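Local coordinates for protein N-alpha-acetyltransferase (Sulfolobus solfataricus strain P2, PDB 5C88) that transfers an acetyl group from acetyl-CoA to the free alpha-amino group at protein N-termini, preferring serine but also accepting alanine and methionine, at residues Arg69-Phe74 against Lys86-Ser91; Ile124-Arg129 against Tyr161-Pro166. All blocks are in the same frame, centred on the assembly; numbering follows the deposited sequence.

Contact 1. Residues Arg69-Phe74 against Lys86-Ser91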
loop_
_atom_site.group_PDB
_atom_site.type_symbol
_atom_site.label_atom_id
_atom_site.label_comp_id
_atom_site.label_asym_id
_atom_site.label_seq_id
_atom_site.Cartn_x
_atom_site.Cartn_y
_atom_site.Cartn_z
ATOM N N ARG A 69 -3.969 4.009 4.722
ATOM C CA ARG A 69 -4.408 4.941 5.752
ATOM C C ARG A 69 -4.462 6.348 5.155
ATOM O O ARG A 69 -3.583 6.736 4.393
ATOM C CB ARG A 69 -3.498 4.906 6.986
ATOM C CG ARG A 69 -4.230 5.354 8.256
ATOM C CD ARG A 69 -3.312 5.613 9.435
ATOM N NE ARG A 69 -2.383 4.515 9.690
ATOM C CZ ARG A 69 -1.059 4.638 9.653
ATOM N NH1 ARG A 69 -0.511 5.815 9.376
ATOM N NH2 ARG A 69 -0.282 3.586 9.896
ATOM N N ILE A 70 -5.519 7.094 5.456
ATOM C CA ILE A 70 -5.560 8.501 5.070
ATOM C C ILE A 70 -5.217 9.342 6.293
ATOM O O ILE A 70 -5.758 9.128 7.381
ATOM C CB ILE A 70 -6.919 8.931 4.486
ATOM C CG1 ILE A 70 -6.946 8.682 2.977
ATOM C CG2 ILE A 70 -7.160 10.425 4.729
ATOM C CD1 ILE A 70 -6.824 7.231 2.567
ATOM N N GLU A 71 -4.285 10.273 6.086
ATOM C CA GLU A 71 -3.686 11.079 7.140
ATOM C C GLU A 71 -3.773 12.551 6.762
ATOM O O GLU A 71 -4.073 12.897 5.621
ATOM C CB GLU A 71 -2.217 10.673 7.355
ATOM C CG GLU A 71 -1.998 9.188 7.689
ATOM C CD GLU A 71 -0.534 8.747 7.569
ATOM O OE1 GLU A 71 -0.182 7.655 8.071
ATOM O OE2 GLU A 71 0.265 9.488 6.968
ATOM N N TRP A 72 -3.509 13.425 7.717
ATOM C CA TRP A 72 -3.376 14.830 7.400
ATOM C C TRP A 72 -2.129 15.359 8.101
ATOM O O TRP A 72 -1.942 15.139 9.298
ATOM C CB TRP A 72 -4.641 15.616 7.808
ATOM C CG TRP A 72 -4.444 17.120 7.732
ATOM C CD1 TRP A 72 -4.510 17.914 6.613
ATOM C CD2 TRP A 72 -4.094 17.990 8.824
ATOM N NE1 TRP A 72 -4.244 19.228 6.951
ATOM C CE2 TRP A 72 -3.995 19.299 8.284
ATOM C CE3 TRP A 72 -3.879 17.786 10.185
ATOM C CZ2 TRP A 72 -3.675 20.405 9.095
ATOM C CZ3 TRP A 72 -3.572 18.882 10.980
ATOM C CH2 TRP A 72 -3.476 20.181 10.429
ATOM N N GLY A 73 -1.270 16.042 7.349
ATOM C CA GLY A 73 -0.004 16.515 7.883
ATOM C C GLY A 73 0.937 17.089 6.828
ATOM O O GLY A 73 0.519 17.438 5.718
ATOM N N PHE A 74 2.218 17.193 7.173
ATOM C CA PHE A 74 3.172 17.847 6.283
ATOM C C PHE A 74 3.427 17.044 5.029
ATOM O O PHE A 74 3.461 15.817 5.049
ATOM C CB PHE A 74 4.482 18.120 6.994
ATOM C CG PHE A 74 4.390 19.217 8.008
ATOM C CD1 PHE A 74 4.448 20.543 7.617
ATOM C CD2 PHE A 74 4.218 18.924 9.351
ATOM C CE1 PHE A 74 4.346 21.546 8.539
ATOM C CE2 PHE A 74 4.124 19.925 10.276
ATOM C CZ PHE A 74 4.188 21.237 9.872
ATOM N N LYS A 86 -2.927 13.153 2.857
ATOM C CA LYS A 86 -2.101 12.175 2.169
ATOM C C LYS A 86 -2.560 10.740 2.407
ATOM O O LYS A 86 -3.040 10.372 3.488
ATOM C CB LYS A 86 -0.641 12.339 2.584
ATOM C CG LYS A 86 -0.439 12.584 4.050
ATOM C CD LYS A 86 0.997 13.003 4.340
ATOM C CE LYS A 86 1.161 13.356 5.794
ATOM N NZ LYS A 86 2.529 13.787 6.112
ATOM N N GLY A 87 -2.417 9.937 1.370
ATOM C CA GLY A 87 -2.825 8.551 1.425
ATOM C C GLY A 87 -1.590 7.752 1.741
ATOM O O GLY A 87 -0.576 7.863 1.053
ATOM N N HIS A 88 -1.657 6.970 2.806
ATOM C CA HIS A 88 -0.512 6.182 3.207
ATOM C C HIS A 88 -0.744 4.692 2.945
ATOM O O HIS A 88 -1.610 4.076 3.565
ATOM C CB HIS A 88 -0.196 6.440 4.681
ATOM C CG HIS A 88 1.113 5.874 5.111
ATOM N ND1 HIS A 88 1.458 5.710 6.440
ATOM C CD2 HIS A 88 2.164 5.410 4.399
ATOM C CE1 HIS A 88 2.661 5.190 6.518
ATOM N NE2 HIS A 88 3.120 5.000 5.289
ATOM N N VAL A 89 0.007 4.125 2.004
ATOM C CA VAL A 89 -0.002 2.675 1.797
ATOM C C VAL A 89 0.716 2.040 2.957
ATOM O O VAL A 89 1.937 2.021 2.976
ATOM C CB VAL A 89 0.716 2.227 0.504
ATOM C CG1 VAL A 89 0.657 0.676 0.348
ATOM C CG2 VAL A 89 0.153 2.918 -0.707
ATOM N N VAL A 90 -0.032 1.522 3.919
ATOM C CA VAL A 90 0.550 0.889 5.089
ATOM C C VAL A 90 1.116 -0.515 4.784
ATOM O O VAL A 90 2.014 -1.005 5.466
ATOM C CB VAL A 90 -0.508 0.814 6.197
ATOM C CG1 VAL A 90 -0.092 -0.118 7.322
ATOM C CG2 VAL A 90 -0.798 2.210 6.712
ATOM N N SER A 91 0.613 -1.150 3.735
ATOM C CA SER A 91 0.910 -2.558 3.508
ATOM C C SER A 91 0.357 -3.026 2.173
ATOM O O SER A 91 -0.752 -2.649 1.791
ATOM C CB SER A 91 0.319 -3.405 4.643
ATOM O OG SER A 91 0.753 -4.737 4.556
#
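The beta hairpin of strands 61-72 and 83-94 sets Arg69, Glu71, Lys86 and His88 together on one face of the sheet, and His88 is a zinc-binding residue. Arg69 with His88 and Glu71 with Lys86 are antiparallel hydrogen-bonded pairs, while Ile70 and Gly87 form the non-hydrogen-bonded pair between them. In the Glu71-Lys86 pair, Glu71 N reaches Lys86 O at 2.9 Å, and Lys86 N returns to Glu71 O at 3.0 Å.

Above this backbone, Glu71 reaches diagonally across the ladder to His88. Its CG stands beside the backbone N (chi1 -57°) and the chain then runs out extended, which carries OE1 to the edge of the imidazole, 3.0 Å from His88 ND1. The bond is bent, 140° at the hydrogen, and the carboxylate and ring planes are turned 59° apart. OE1 and Arg69 NH1 are modelled too close together, so the place of both is doubtful. The Arg69 chain bends at its third torsion, bringing the guanidinium alongside His88 with its plane steeply inclined to the ring; Val90 CG2 sits over one guanidinium face, 3.5 Å from Arg69 NH2. Val90 and Ser91 both face Met67 in a classic beta bulge. Toward the connecting loop of the hairpin Lys86 NZ donates to Phe74 O, although that bond is modelled too short to trust its length.

Other residues complete the setting: NE of Arg69 bonds His45, OE2 of Glu71 bonds the Tyr125 hydroxyl, and Tyr125 stacks its ring on His88. His88 NE2 is hydrogen-bonded to Glu127 OE1, Glu127 being another zinc-binding residue. If the Glu71 bond is real, a carboxylate oxygen at each ring nitrogen would limit rotation about CB-CG, and Glu71 would probably help to orient the histidine from the second shell.

Contact 2. Residues Ile124-Arg129 against Tyr161-Pro166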
loop_
_atom_site.group_PDB
_atom_site.type_symbol
_atom_site.label_atom_id
_atom_site.label_comp_id
_atom_site.label_asym_id
_atom_site.label_seq_id
_atom_site.Cartn_x
_atom_site.Cartn_y
_atom_site.Cartn_z
ATOM N N ILE A 124 0.216 10.296 -2.303
ATOM C CA ILE A 124 0.287 8.972 -1.729
ATOM C C ILE A 124 1.755 8.589 -1.536
ATOM O O ILE A 124 2.564 8.699 -2.461
ATOM C CB ILE A 124 -0.436 7.919 -2.610
ATOM C CG1 ILE A 124 -0.128 6.506 -2.101
ATOM C CG2 ILE A 124 -0.040 8.044 -4.083
ATOM C CD1 ILE A 124 -0.656 5.404 -3.003
ATOM N N TYR A 125 2.093 8.162 -0.322
ATOM C CA TYR A 125 3.456 7.782 -0.012
ATOM C C TYR A 125 3.532 6.426 0.664
ATOM O O TYR A 125 2.519 5.874 1.084
ATOM C CB TYR A 125 4.128 8.842 0.874
ATOM C CG TYR A 125 3.742 8.818 2.342
ATOM C CD1 TYR A 125 4.579 8.233 3.297
ATOM C CD2 TYR A 125 2.558 9.418 2.784
ATOM C CE1 TYR A 125 4.239 8.225 4.655
ATOM C CE2 TYR A 125 2.209 9.424 4.136
ATOM C CZ TYR A 125 3.049 8.825 5.063
ATOM O OH TYR A 125 2.699 8.833 6.395
ATOM N N LEU A 126 4.755 5.917 0.787
ATOM C CA LEU A 126 5.010 4.643 1.454
ATOM C C LEU A 126 6.476 4.491 1.918
ATOM O O LEU A 126 7.339 5.276 1.554
ATOM C CB LEU A 126 4.630 3.507 0.518
ATOM C CG LEU A 126 5.055 3.698 -0.942
ATOM C CD1 LEU A 126 6.488 3.222 -1.151
ATOM C CD2 LEU A 126 4.107 3.008 -1.919
ATOM N N GLU A 127 6.737 3.483 2.737
ATOM C CA GLU A 127 8.097 3.117 3.102
ATOM C C GLU A 127 8.434 1.814 2.416
ATOM O O GLU A 127 7.625 0.910 2.421
ATOM C CB GLU A 127 8.251 2.957 4.613
ATOM C CG GLU A 127 8.225 4.262 5.382
ATOM C CD GLU A 127 6.824 4.718 5.741
ATOM O OE1 GLU A 127 5.850 4.091 5.275
ATOM O OE2 GLU A 127 6.707 5.708 6.501
ATOM N N VAL A 128 9.616 1.717 1.819
ATOM C CA VAL A 128 10.064 0.449 1.273
ATOM C C VAL A 128 11.531 0.225 1.630
ATOM O O VAL A 128 12.327 1.158 1.632
ATOM C CB VAL A 128 9.856 0.372 -0.270
ATOM C CG1 VAL A 128 10.732 1.362 -1.023
ATOM C CG2 VAL A 128 10.150 -1.027 -0.761
ATOM N N ARG A 129 11.875 -1.012 1.972
ATOM C CA ARG A 129 13.262 -1.387 2.214
ATOM C C ARG A 129 14.129 -1.042 0.999
ATOM O O ARG A 129 13.731 -1.268 -0.151
ATOM C CB ARG A 129 13.368 -2.878 2.535
ATOM C CG ARG A 129 12.873 -3.250 3.921
ATOM C CD ARG A 129 12.953 -4.753 4.230
ATOM N NE ARG A 129 12.507 -5.020 5.599
ATOM C CZ ARG A 129 13.318 -5.127 6.652
ATOM N NH1 ARG A 129 14.633 -5.006 6.499
ATOM N NH2 ARG A 129 12.816 -5.365 7.860
ATOM N N TYR A 161 13.653 3.807 1.848
ATOM C CA TYR A 161 13.244 4.984 1.111
ATOM C C TYR A 161 11.798 5.282 1.451
ATOM O O TYR A 161 10.933 4.396 1.383
ATOM C CB TYR A 161 13.351 4.802 -0.403
ATOM C CG TYR A 161 14.707 4.449 -0.902
ATOM C CD1 TYR A 161 15.765 5.325 -0.772
ATOM C CD2 TYR A 161 14.928 3.242 -1.548
ATOM C CE1 TYR A 161 17.010 4.989 -1.240
ATOM C CE2 TYR A 161 16.171 2.906 -2.023
ATOM C CZ TYR A 161 17.202 3.779 -1.865
ATOM O OH TYR A 161 18.437 3.435 -2.338
ATOM N N LEU A 162 11.521 6.529 1.784
ATOM C CA LEU A 162 10.149 6.986 1.727
ATOM C C LEU A 162 9.869 7.365 0.267
ATOM O O LEU A 162 10.569 8.203 -0.302
ATOM C CB LEU A 162 9.925 8.160 2.684
ATOM C CG LEU A 162 8.471 8.357 3.115
ATOM C CD1 LEU A 162 8.397 8.854 4.534
ATOM C CD2 LEU A 162 7.759 9.320 2.183
ATOM N N MET A 163 8.881 6.731 -0.354
ATOM C CA MET A 163 8.540 7.055 -1.742
ATOM C C MET A 163 7.146 7.643 -1.877
ATOM O O MET A 163 6.204 7.171 -1.247
ATOM C CB MET A 163 8.659 5.821 -2.639
ATOM C CG MET A 163 10.040 5.262 -2.711
ATOM S SD MET A 163 10.295 4.231 -4.146
ATOM C CE MET A 163 10.168 5.353 -5.536
ATOM N N ALA A 164 7.013 8.649 -2.734
ATOM C CA ALA A 164 5.773 9.395 -2.822
ATOM C C ALA A 164 5.466 9.877 -4.244
ATOM O O ALA A 164 6.322 9.846 -5.122
ATOM C CB ALA A 164 5.827 10.548 -1.880
ATOM N N ARG A 165 4.232 10.323 -4.461
ATOM C CA ARG A 165 3.780 10.740 -5.786
ATOM C C ARG A 165 2.528 11.602 -5.681
ATOM O O ARG A 165 1.583 11.223 -4.999
ATOM C CB ARG A 165 3.501 9.521 -6.660
ATOM C CG ARG A 165 2.692 9.848 -7.884
ATOM C CD ARG A 165 2.103 8.605 -8.497
ATOM N NE ARG A 165 0.764 8.859 -9.019
ATOM C CZ ARG A 165 0.509 9.452 -10.178
ATOM N NH1 ARG A 165 1.504 9.872 -10.945
ATOM N NH2 ARG A 165 -0.745 9.628 -10.571
ATOM N N PRO A 166 2.515 12.766 -6.356
ATOM C CA PRO A 166 1.366 13.672 -6.234
ATOM C C PRO A 166 0.158 13.103 -6.953
ATOM O O PRO A 166 0.308 12.093 -7.624
ATOM C CB PRO A 166 1.862 14.969 -6.895
ATOM C CG PRO A 166 2.882 14.520 -7.874
ATOM C CD PRO A 166 3.537 13.290 -7.279
#
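Tyr125 and Leu162 meet obliquely on one face of the sheet, where Leu162 CD2 comes to 3.5 Å from Tyr125 CD1. With the tyrosine's CG set between its backbone N and carbonyl carbon (chi1 77°), the CD1 side of the ring comes to the CD2 methyl of Leu162, which lies two residues before Tyr125's partner Ala164 and on the same face. Beside the small Ala164 side chain the strands are close, with Tyr125 CB and Ala164 CB 3.7 Å apart. The other branch of Leu162, CD1, runs alongside Glu127, 4.1 Å from OE2, so the zinc-binding carboxylate, whose OE1 is taken by His88, has an apolar flank.

On the reverse face Leu126 and Met163 run alongside each other in the same direction, with Leu126 CD1 3.7 Å from Met163 CB. Val128 CG1 packs more loosely against Tyr161 CB and the Met163 sulfur.

Antiparallel backbone pairing holds these side chains in step. Leu126 and Met163 form the middle hydrogen-bonded pair, with Leu126 N to Met163 O at 2.8 Å and Met163 N to Leu126 O at 2.9 Å; Val128 with Tyr161 and Ile124 with Arg165 bracket it, the Arg165 N to Ile124 O bond being weak. Alternate CA-H groups add contacts to carbonyl oxygens, among them Tyr125 CA to Met163 O.

The Ile124-Leu126-Val128 face is roofed by two helices: 103-117 lies on Ile124 and Arg165, while 133-141 touches Leu126, Val128, Tyr161 and Met163, and coenzyme A reaches Val128. Strand 83-94 borders 124-129 on one side, and strand 145-150 borders 161-166 on the other.

In the fold
Contact 1 closes along the chain before contact 2 opens, yet their centres are only about 10 Å apart because strands 83-94 and 123-129 are parallel neighbours in the seven-stranded mixed sheet. The four strands therefore run in the order 61-72, 83-94, 123-129, 160-166. Helix 103-117 makes the crossover between the two inner strands. The contacts also touch through side chains, in probable hydrogen bonds that link the zinc-binding residues of the two inner strands, His88 and Glu127, and join Glu71 to Tyr125. Beyond this shared patch the inner strands lead on to the acetyl-CoA site, consistent with the GNAT fold, in which cofactor binds where they splay apart.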